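Local coordinates for alcohol dehydrogenase, zinc-containing (Thermotoga maritima, PDB 1VJ0), which is a zinc-dependent alcohol dehydrogenase of the medium-chain dehydrogenase/reductase family, which interconverts alcohols and carbonyl compounds, probably with a nicotinamide cofactor, at the interface of chains A and B. Sequence-based numbering; all coordinates share one arbitrary frame. Chains: chain A/B, alcohol dehydrogenase, zinc-containing.

Contact 1: the interface of chains A and B. Residues chain A 116-117, 121, 123, 126; chain B 266, 269, 289-291.
The zinc-binding lobe of chain A, with A:Cys115, A:Cys118 and A:Cys127 of the structural zinc site close in sequence, lies here against an arginine-rich edge of chain B. A:Tyr116, its CG anti to the backbone N (chi1 177°), is gripped by two arginines set quite differently. B:Arg266 bends at chi3 (-62°) and lays its guanidinium flat on one ring face, the planes only 8° apart, with NE 3.7 Å from the A:Tyr116 ring centroid in a cation-pi contact. B:Arg289, its CG in the crowded position between backbone N and carbonyl carbon and its chain then extended to NE, instead turns a guanidinium face to CE2 at the ring's edge. This keeps its rim N-H groups for A:Glu123, B:Asp269 and the B:Arg290 carbonyl.

The aliphatic part of B:Arg266 also serves: its CG packs 3.7 Å from CH2 of A:Trp117. That indole points its pyrrole N-H edge at chain B, and NE1 of A:Trp117 gives a nearly straight hydrogen bond of 3.1 Å to the backbone O of B:Arg290, entering from above the carbonyl plane. The same oxygen receives NH1 of B:Arg289, so two donors hold it.

B:Arg289 meets A:Glu123 tip to tip: NH1 forms a salt bridge of 2.9 Å to OE1 on its syn lone pair, with the two planes steeply crossed. OG of A:Ser121 donates to A:Glu123 OE1 at 2.7 Å, from above the carboxylate plane, so two donors hold this oxygen and probably steady the carboxylate. On the chain B side, B:Asp269 OD1 accepts B:Arg289 NE at 2.7 Å with its anti lone pair, in the guanidinium plane; this helps fix the rotation and would favour the charged form. An alanine in place of B:Arg289 would probably leave the A:Glu123 carboxylate without this cross-chain countercharge and loosen the edge of A:Tyr116. Together these contacts anchor the structural-zinc lobe of one subunit on its neighbour, probably stabilising the dimer.

Contact 2: the interface of chains A and B. Residues chain A 125-126, 185, 296, 321-325; chain B 291, 314-315, 317-320.
As in other medium-chain zinc dehydrogenases, strand edges of the two subunits meet across a two-fold axis. Backbone pairing comes first: strand 320-323 of chain A runs antiparallel to its counterpart in chain B, A:Lys322 bridging with B:Thr320. N of A:Gly323 donates to O of B:Ala319 at 2.8 Å, in the carbonyl plane. With no side chain on A:Gly323, its CA can lie close to the backbone of B:Leu314 and B:Val315.

Among the side-chain hydrogen bonds, B:Asn318 is central. CG stands anti to its backbone N (chi1 -159°) and carries the amide into chain A, where B:Asn318 OD1 accepts N of A:Trp325 at 2.8 Å on a lone pair, along a nearly straight line (167° at H). An asparagine is short enough to imitate a peptide carbonyl here, and its backbone, with phi and psi both positive, takes the left-handed conformation, which asparagine tolerates better than most residues. CE1 of A:His185 approaches the same oxygen tip to tip.

A:Lys322 leaves its strand with CG anti to the backbone N, then bends at chi2 (74°), crossing obliquely over B:Thr320. The side-chain amine NZ of A:Lys322 gives one bond of 2.9 Å to the backbone O of B:Asn318, from above the carbonyl plane, and another of 3.0 Å to the hydroxyl OG1 of B:Thr320. The long, flexible chain lets one amine reach both a backbone and a side-chain oxygen of the partner.

Apolar packing fills the flanks. CD2 of A:Leu126 presses on CB of B:Asn318, 3.6 Å away, and A:Tyr125 crosses the amide with its CE2 rim. Farther along, the branched A:Val296 splits its methyls: CG1 meets CG2 of B:Val315 at 3.8 Å, and CG2 meets CD1 of B:Leu314 at 4.0 Å.

Contact 1: the interface of chains A and B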
ATOM      1  N   TYR A 116      -9.181  19.079  -6.397  1.00 24.36           N
ATOM      2  CA  TYR A 116      -8.028  18.391  -5.833  1.00 24.14           C
ATOM      3  C   TYR A 116      -8.382  16.976  -5.401  1.00 24.45           C
ATOM      4  O   TYR A 116      -7.631  16.037  -5.641  1.00 22.69           O
ATOM      5  CB  TYR A 116      -7.476  19.149  -4.636  1.00 24.42           C
ATOM      6  CG  TYR A 116      -6.314  18.481  -3.908  1.00 24.70           C
ATOM      7  CD1 TYR A 116      -4.994  18.642  -4.345  1.00 26.67           C
ATOM      8  CD2 TYR A 116      -6.541  17.654  -2.839  1.00 25.82           C
ATOM      9  CE1 TYR A 116      -3.951  18.024  -3.697  1.00 26.67           C
ATOM     10  CE2 TYR A 116      -5.517  17.025  -2.200  1.00 26.26           C
ATOM     11  CZ  TYR A 116      -4.225  17.207  -2.603  1.00 26.93           C
ATOM     12  OH  TYR A 116      -3.197  16.596  -1.884  1.00 27.66           O
ATOM     13  N   TRP A 117      -9.512  16.831  -4.716  1.00 24.43           N
ATOM     14  CA  TRP A 117      -9.852  15.533  -4.180  1.00 24.63           C
ATOM     15  C   TRP A 117     -10.298  14.565  -5.257  1.00 25.97           C
ATOM     16  O   TRP A 117      -9.922  13.371  -5.191  1.00 26.83           O
ATOM     17  CB  TRP A 117     -10.870  15.636  -3.054  1.00 23.68           C
ATOM     18  CG  TRP A 117     -10.325  16.248  -1.807  1.00 22.57           C
ATOM     19  CD1 TRP A 117      -9.649  15.623  -0.798  1.00 22.69           C
ATOM     20  CD2 TRP A 117     -10.389  17.628  -1.438  1.00 24.11           C
ATOM     21  NE1 TRP A 117      -9.315  16.529   0.183  1.00 23.73           N
ATOM     22  CE2 TRP A 117      -9.768  17.758  -0.170  1.00 22.44           C
ATOM     23  CE3 TRP A 117     -10.938  18.780  -2.041  1.00 22.46           C
ATOM     24  CZ2 TRP A 117      -9.636  18.989   0.483  1.00 23.95           C
ATOM     25  CZ3 TRP A 117     -10.796  20.016  -1.373  1.00 23.46           C
ATOM     26  CH2 TRP A 117     -10.193  20.087  -0.127  1.00 22.28           C
ATOM     27  N   SER A 121      -5.776  13.769  -5.386  1.00 27.44           N
ATOM     28  CA  SER A 121      -5.664  12.771  -4.317  1.00 28.23           C
ATOM     29  C   SER A 121      -6.530  11.554  -4.544  1.00 28.52           C
ATOM     30  O   SER A 121      -6.374  10.574  -3.841  1.00 29.35           O
ATOM     31  CB  SER A 121      -5.973  13.407  -2.944  1.00 27.23           C
ATOM     32  OG  SER A 121      -7.350  13.540  -2.764  1.00 27.76           O
ATOM     33  N   GLU A 123      -9.699  10.954  -3.838  1.00 27.57           N
ATOM     34  CA  GLU A 123     -10.604  10.767  -2.715  1.00 27.50           C
ATOM     35  C   GLU A 123     -11.917  11.510  -2.976  1.00 27.23           C
ATOM     36  O   GLU A 123     -12.239  12.464  -2.285  1.00 26.82           O
ATOM     37  CB  GLU A 123      -9.947  11.336  -1.450  1.00 27.26           C
ATOM     38  CG  GLU A 123      -8.647  10.664  -1.054  1.00 27.54           C
ATOM     39  CD  GLU A 123      -7.751  11.497  -0.133  1.00 29.58           C
ATOM     40  OE1 GLU A 123      -7.668  12.746  -0.224  1.00 26.69           O
ATOM     41  OE2 GLU A 123      -7.062  10.863   0.682  1.00 32.21           O
ATOM     42  N   LEU A 126     -14.402  12.967  -0.550  1.00 25.34           N
ATOM     43  CA  LEU A 126     -14.059  14.262   0.099  1.00 25.18           C
ATOM     44  C   LEU A 126     -14.310  15.542  -0.747  1.00 26.07           C
ATOM     45  O   LEU A 126     -13.984  16.655  -0.333  1.00 26.48           O
ATOM     46  CB  LEU A 126     -12.614  14.273   0.626  1.00 25.12           C
ATOM     47  CG  LEU A 126     -12.227  13.129   1.558  1.00 22.42           C
ATOM     48  CD1 LEU A 126     -10.769  13.143   1.975  1.00 20.11           C
ATOM     49  CD2 LEU A 126     -13.142  13.114   2.730  1.00 26.08           C
TER
ATOM     50  N   ARG B 266      -6.823  24.235   1.766  1.00 26.09           N
ATOM     51  CA  ARG B 266      -7.116  22.828   2.098  1.00 25.78           C
ATOM     52  C   ARG B 266      -6.659  22.404   3.511  1.00 27.23           C
ATOM     53  O   ARG B 266      -7.369  21.651   4.234  1.00 28.83           O
ATOM     54  CB  ARG B 266      -6.414  21.903   1.079  1.00 25.28           C
ATOM     55  CG  ARG B 266      -6.996  21.970  -0.312  1.00 24.65           C
ATOM     56  CD  ARG B 266      -6.471  20.874  -1.180  1.00 27.66           C
ATOM     57  NE  ARG B 266      -5.029  20.955  -1.375  1.00 26.73           N
ATOM     58  CZ  ARG B 266      -4.419  21.545  -2.405  1.00 30.05           C
ATOM     59  NH1 ARG B 266      -5.099  22.149  -3.395  1.00 26.85           N
ATOM     60  NH2 ARG B 266      -3.097  21.506  -2.437  1.00 32.82           N
ATOM     61  N   ASP B 269      -1.043  18.391   4.278  1.00 28.93           N
ATOM     62  CA  ASP B 269      -1.231  17.014   3.854  1.00 28.47           C
ATOM     63  C   ASP B 269      -0.700  16.000   4.871  1.00 28.70           C
ATOM     64  O   ASP B 269      -1.226  14.890   4.986  1.00 26.95           O
ATOM     65  CB  ASP B 269      -0.442  16.778   2.565  1.00 28.27           C
ATOM     66  CG  ASP B 269      -0.893  17.651   1.450  1.00 31.58           C
ATOM     67  OD1 ASP B 269      -2.102  17.572   1.115  1.00 28.12           O
ATOM     68  OD2 ASP B 269      -0.126  18.466   0.875  1.00 26.62           O
ATOM     69  N   ARG B 289      -5.628  18.835   6.366  1.00 27.49           N
ATOM     70  CA  ARG B 289      -6.622  18.735   5.325  1.00 27.73           C
ATOM     71  C   ARG B 289      -7.536  17.547   5.499  1.00 27.19           C
ATOM     72  O   ARG B 289      -7.199  16.594   6.189  1.00 28.17           O
ATOM     73  CB  ARG B 289      -6.015  18.752   3.915  1.00 27.35           C
ATOM     74  CG  ARG B 289      -5.405  17.475   3.414  1.00 29.07           C
ATOM     75  CD  ARG B 289      -5.438  17.429   1.916  1.00 29.86           C
ATOM     76  NE  ARG B 289      -4.568  16.401   1.341  1.00 33.15           N
ATOM     77  CZ  ARG B 289      -4.957  15.177   0.989  1.00 33.32           C
ATOM     78  NH1 ARG B 289      -6.182  14.744   1.239  1.00 29.51           N
ATOM     79  NH2 ARG B 289      -4.104  14.384   0.360  1.00 35.72           N
ATOM     80  N   ARG B 290      -8.723  17.636   4.910  1.00 26.24           N
ATOM     81  CA  ARG B 290      -9.540  16.461   4.754  1.00 27.50           C
ATOM     82  C   ARG B 290      -8.753  15.401   3.970  1.00 27.12           C
ATOM     83  O   ARG B 290      -8.186  15.698   2.894  1.00 27.02           O
ATOM     84  CB  ARG B 290     -10.819  16.817   4.024  1.00 26.55           C
ATOM     85  CG  ARG B 290     -11.692  17.726   4.772  1.00 28.82           C
ATOM     86  CD  ARG B 290     -13.035  17.796   4.126  1.00 33.37           C
ATOM     87  NE  ARG B 290     -13.969  16.780   4.592  1.00 32.80           N
ATOM     88  CZ  ARG B 290     -15.037  16.406   3.907  1.00 32.76           C
ATOM     89  NH1 ARG B 290     -15.255  16.862   2.661  1.00 30.51           N
ATOM     90  NH2 ARG B 290     -15.881  15.549   4.443  1.00 32.70           N
ATOM     91  N   GLY B 291      -8.667  14.223   4.554  1.00 28.04           N
ATOM     92  CA  GLY B 291      -7.863  13.116   4.040  1.00 28.89           C
ATOM     93  C   GLY B 291      -6.408  13.152   4.459  1.00 29.56           C
ATOM     94  O   GLY B 291      -5.616  12.345   3.974  1.00 29.35           O
TER
HETATM   95  O   HOH W   1     -13.205  18.680   1.054  1.00 29.22           O
HETATM   96  O   HOH W   2      -1.205  18.885  -1.586  1.00 29.62           O
HETATM   97  O   HOH W   3      -4.369  11.426   0.527  1.00 33.62           O

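Contact 2: the interface of chains A and B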
ATOM      1  N   TYR A 125     -14.962  10.991  -2.272  1.00 26.98           N
ATOM      2  CA  TYR A 125     -15.879  11.090  -1.111  1.00 26.00           C
ATOM      3  C   TYR A 125     -15.603  12.396  -0.372  1.00 25.92           C
ATOM      4  O   TYR A 125     -16.464  12.905   0.384  1.00 25.25           O
ATOM      5  CB  TYR A 125     -15.762   9.829  -0.191  1.00 26.11           C
ATOM      6  CG  TYR A 125     -14.366   9.323  -0.000  1.00 24.53           C
ATOM      7  CD1 TYR A 125     -13.781   8.418  -0.894  1.00 27.40           C
ATOM      8  CD2 TYR A 125     -13.585   9.804   1.032  1.00 27.45           C
ATOM      9  CE1 TYR A 125     -12.460   8.032  -0.747  1.00 25.79           C
ATOM     10  CE2 TYR A 125     -12.278   9.407   1.197  1.00 26.63           C
ATOM     11  CZ  TYR A 125     -11.716   8.549   0.294  1.00 27.62           C
ATOM     12  OH  TYR A 125     -10.396   8.224   0.516  1.00 26.65           O
ATOM     13  N   LEU A 126     -14.402  12.967  -0.550  1.00 25.34           N
ATOM     14  CA  LEU A 126     -14.059  14.262   0.099  1.00 25.18           C
ATOM     15  C   LEU A 126     -14.310  15.542  -0.747  1.00 26.07           C
ATOM     16  O   LEU A 126     -13.984  16.655  -0.333  1.00 26.48           O
ATOM     17  CB  LEU A 126     -12.614  14.273   0.626  1.00 25.12           C
ATOM     18  CG  LEU A 126     -12.227  13.129   1.558  1.00 22.42           C
ATOM     19  CD1 LEU A 126     -10.769  13.143   1.975  1.00 20.11           C
ATOM     20  CD2 LEU A 126     -13.142  13.114   2.730  1.00 26.08           C
ATOM     21  N   HIS A 185     -16.145   1.077   2.935  1.00 26.31           N
ATOM     22  CA  HIS A 185     -15.091   2.067   2.952  1.00 26.91           C
ATOM     23  C   HIS A 185     -14.177   1.799   4.166  1.00 27.21           C
ATOM     24  O   HIS A 185     -12.928   1.824   4.099  1.00 25.25           O
ATOM     25  CB  HIS A 185     -15.745   3.480   3.010  1.00 26.45           C
ATOM     26  CG  HIS A 185     -14.780   4.626   3.003  1.00 25.84           C
ATOM     27  ND1 HIS A 185     -15.196   5.945   2.922  1.00 25.35           N
ATOM     28  CD2 HIS A 185     -13.432   4.662   2.980  1.00 26.21           C
ATOM     29  CE1 HIS A 185     -14.137   6.736   2.923  1.00 28.42           C
ATOM     30  NE2 HIS A 185     -13.047   5.981   2.940  1.00 24.66           N
ATOM     31  N   VAL A 296     -13.083   4.613  12.290  1.00 26.84           N
ATOM     32  CA  VAL A 296     -14.132   5.303  12.998  1.00 28.21           C
ATOM     33  C   VAL A 296     -15.132   5.843  11.982  1.00 28.41           C
ATOM     34  O   VAL A 296     -14.859   6.804  11.266  1.00 29.25           O
ATOM     35  CB  VAL A 296     -13.559   6.409  13.894  1.00 28.32           C
ATOM     36  CG1 VAL A 296     -14.648   7.042  14.660  1.00 28.63           C
ATOM     37  CG2 VAL A 296     -12.509   5.831  14.819  1.00 28.97           C
ATOM     38  N   PHE A 321      -5.660   5.305  13.810  1.00 26.92           N
ATOM     39  CA  PHE A 321      -7.081   5.693  13.899  1.00 28.38           C
ATOM     40  C   PHE A 321      -7.424   6.373  12.600  1.00 29.15           C
ATOM     41  O   PHE A 321      -6.701   7.313  12.150  1.00 29.11           O
ATOM     42  CB  PHE A 321      -7.352   6.699  15.035  1.00 28.09           C
ATOM     43  CG  PHE A 321      -7.285   6.086  16.458  1.00 27.57           C
ATOM     44  CD1 PHE A 321      -6.104   5.572  16.954  1.00 29.03           C
ATOM     45  CD2 PHE A 321      -8.384   6.128  17.308  1.00 27.34           C
ATOM     46  CE1 PHE A 321      -6.033   5.055  18.267  1.00 29.49           C
ATOM     47  CE2 PHE A 321      -8.315   5.574  18.581  1.00 28.40           C
ATOM     48  CZ  PHE A 321      -7.145   5.061  19.062  1.00 28.37           C
ATOM     49  N   LYS A 322      -8.443   5.880  11.932  1.00 27.88           N
ATOM     50  CA  LYS A 322      -8.756   6.378  10.598  1.00 28.60           C
ATOM     51  C   LYS A 322     -10.220   6.758  10.553  1.00 28.37           C
ATOM     52  O   LYS A 322     -11.053   5.885  10.680  1.00 27.40           O
ATOM     53  CB  LYS A 322      -8.493   5.260   9.581  1.00 30.62           C
ATOM     54  CG  LYS A 322      -8.886   5.534   8.146  1.00 33.98           C
ATOM     55  CD  LYS A 322      -7.912   6.498   7.505  1.00 36.45           C
ATOM     56  CE  LYS A 322      -8.549   7.329   6.427  1.00 39.80           C
ATOM     57  NZ  LYS A 322      -7.713   8.538   6.056  1.00 39.79           N
ATOM     58  N   GLY A 323     -10.547   8.047  10.372  1.00 26.81           N
ATOM     59  CA  GLY A 323     -11.942   8.420  10.245  1.00 27.67           C
ATOM     60  C   GLY A 323     -12.444   8.089   8.848  1.00 27.65           C
ATOM     61  O   GLY A 323     -11.688   8.200   7.866  1.00 26.77           O
ATOM     62  N   ILE A 324     -13.726   7.729   8.749  1.00 27.00           N
ATOM     63  CA  ILE A 324     -14.350   7.297   7.502  1.00 27.04           C
ATOM     64  C   ILE A 324     -15.527   8.224   7.137  1.00 29.57           C
ATOM     65  O   ILE A 324     -16.515   8.330   7.895  1.00 28.51           O
ATOM     66  CB  ILE A 324     -14.840   5.810   7.602  1.00 27.94           C
ATOM     67  CG1 ILE A 324     -13.722   4.903   8.070  1.00 27.17           C
ATOM     68  CG2 ILE A 324     -15.473   5.365   6.276  1.00 26.64           C
ATOM     69  CD1 ILE A 324     -12.542   4.816   7.163  1.00 30.04           C
ATOM     70  N   TRP A 325     -15.385   8.937   6.024  1.00 29.16           N
ATOM     71  CA  TRP A 325     -16.414   9.818   5.539  1.00 29.61           C
ATOM     72  C   TRP A 325     -17.097   9.192   4.301  1.00 28.88           C
ATOM     73  O   TRP A 325     -16.457   9.039   3.255  1.00 29.09           O
ATOM     74  CB  TRP A 325     -15.845  11.198   5.173  1.00 29.95           C
ATOM     75  CG  TRP A 325     -16.940  12.129   4.775  1.00 30.26           C
ATOM     76  CD1 TRP A 325     -17.149  12.724   3.557  1.00 30.40           C
ATOM     77  CD2 TRP A 325     -17.986  12.545   5.609  1.00 31.05           C
ATOM     78  NE1 TRP A 325     -18.282  13.493   3.600  1.00 32.78           N
ATOM     79  CE2 TRP A 325     -18.815  13.405   4.856  1.00 31.24           C
ATOM     80  CE3 TRP A 325     -18.304  12.299   6.960  1.00 31.39           C
ATOM     81  CZ2 TRP A 325     -19.962  13.993   5.381  1.00 33.50           C
ATOM     82  CZ3 TRP A 325     -19.469  12.860   7.481  1.00 33.28           C
ATOM     83  CH2 TRP A 325     -20.273  13.718   6.687  1.00 32.49           C
TER
ATOM     84  N   GLY B 291      -8.667  14.223   4.554  1.00 28.04           N
ATOM     85  CA  GLY B 291      -7.863  13.116   4.040  1.00 28.89           C
ATOM     86  C   GLY B 291      -6.408  13.152   4.459  1.00 29.56           C
ATOM     87  O   GLY B 291      -5.616  12.345   3.974  1.00 29.35           O
ATOM     88  N   LEU B 314     -11.621  13.530  13.120  1.00 28.54           N
ATOM     89  CA  LEU B 314     -11.436  12.193  12.494  1.00 28.49           C
ATOM     90  C   LEU B 314     -12.402  11.920  11.374  1.00 27.08           C
ATOM     91  O   LEU B 314     -11.984  11.691  10.263  1.00 27.02           O
ATOM     92  CB  LEU B 314     -11.581  11.039  13.498  1.00 29.27           C
ATOM     93  CG  LEU B 314     -10.359  10.479  14.185  1.00 30.56           C
ATOM     94  CD1 LEU B 314     -10.823   9.413  15.185  1.00 31.20           C
ATOM     95  CD2 LEU B 314      -9.289   9.964  13.205  1.00 28.93           C
ATOM     96  N   VAL B 315     -13.668  11.842  11.726  1.00 26.24           N
ATOM     97  CA  VAL B 315     -14.724  11.327  10.859  1.00 26.42           C
ATOM     98  C   VAL B 315     -14.971  12.249   9.627  1.00 27.92           C
ATOM     99  O   VAL B 315     -14.788  11.823   8.463  1.00 25.88           O
ATOM    100  CB  VAL B 315     -16.033  11.032  11.583  1.00 25.90           C
ATOM    101  CG1 VAL B 315     -17.075  10.535  10.627  1.00 27.92           C
ATOM    102  CG2 VAL B 315     -15.893   9.953  12.647  1.00 27.02           C
ATOM    103  N   LYS B 317     -13.249  14.710   8.644  1.00 28.88           N
ATOM    104  CA  LYS B 317     -11.996  14.947   7.979  1.00 30.12           C
ATOM    105  C   LYS B 317     -11.452  13.711   7.221  1.00 29.53           C
ATOM    106  O   LYS B 317     -10.523  13.832   6.400  1.00 29.82           O
ATOM    107  CB  LYS B 317     -10.993  15.442   9.055  1.00 30.69           C
ATOM    108  CG  LYS B 317      -9.893  16.248   8.593  1.00 33.25           C
ATOM    109  CD  LYS B 317      -9.142  16.900   9.801  1.00 34.55           C
ATOM    110  CE  LYS B 317      -9.766  18.254  10.221  1.00 34.66           C
ATOM    111  NZ  LYS B 317      -9.028  19.372   9.714  1.00 34.33           N
ATOM    112  N   ASN B 318     -12.003  12.510   7.493  1.00 28.09           N
ATOM    113  CA  ASN B 318     -11.492  11.287   6.925  1.00 27.86           C
ATOM    114  C   ASN B 318      -9.977  11.292   7.159  1.00 27.87           C
ATOM    115  O   ASN B 318      -9.215  10.950   6.290  1.00 27.80           O
ATOM    116  CB  ASN B 318     -11.859  11.122   5.429  1.00 26.95           C
ATOM    117  CG  ASN B 318     -11.791   9.654   4.924  1.00 27.39           C
ATOM    118  OD1 ASN B 318     -12.824   8.979   4.826  1.00 26.80           O
ATOM    119  ND2 ASN B 318     -10.593   9.184   4.531  1.00 27.75           N
ATOM    120  N   ALA B 319      -9.570  11.666   8.372  1.00 27.97           N
ATOM    121  CA  ALA B 319      -8.151  11.780   8.713  1.00 27.38           C
ATOM    122  C   ALA B 319      -7.550  10.466   9.220  1.00 27.65           C
ATOM    123  O   ALA B 319      -8.234   9.598   9.778  1.00 27.28           O
ATOM    124  CB  ALA B 319      -7.994  12.875   9.758  1.00 27.49           C
ATOM    125  N   THR B 320      -6.235  10.330   9.039  1.00 28.48           N
ATOM    126  CA  THR B 320      -5.456   9.266   9.658  1.00 28.27           C
ATOM    127  C   THR B 320      -4.640   9.875  10.745  1.00 28.85           C
ATOM    128  O   THR B 320      -3.846  10.832  10.487  1.00 29.27           O
ATOM    129  CB  THR B 320      -4.470   8.596   8.651  1.00 29.55           C
ATOM    130  OG1 THR B 320      -5.179   8.078   7.537  1.00 29.31           O
ATOM    131  CG2 THR B 320      -3.823   7.332   9.248  1.00 28.48           C
TER

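Contact 1 and contact 2 are neighbouring patches of one two-fold interface, their C-alpha centres about 10 Å apart, and each recurs with the chains exchanged. They share A:Leu126, in the 3-10 helix 124-126, and B:Gly291, so the two patches form a continuous surface. Contact 1 brings in helix 116-119 beside the structural zinc, whereas contact 2 sets strand 320-323 of chain A against helix 310-315, the loop after it and the start of strand 320-323 of chain B. The lobe is thus probably held by charged and aromatic groups beside a backbone-paired centre. The deposited assembly has four copies, so this pair is probably one dimeric unit of a tetramer.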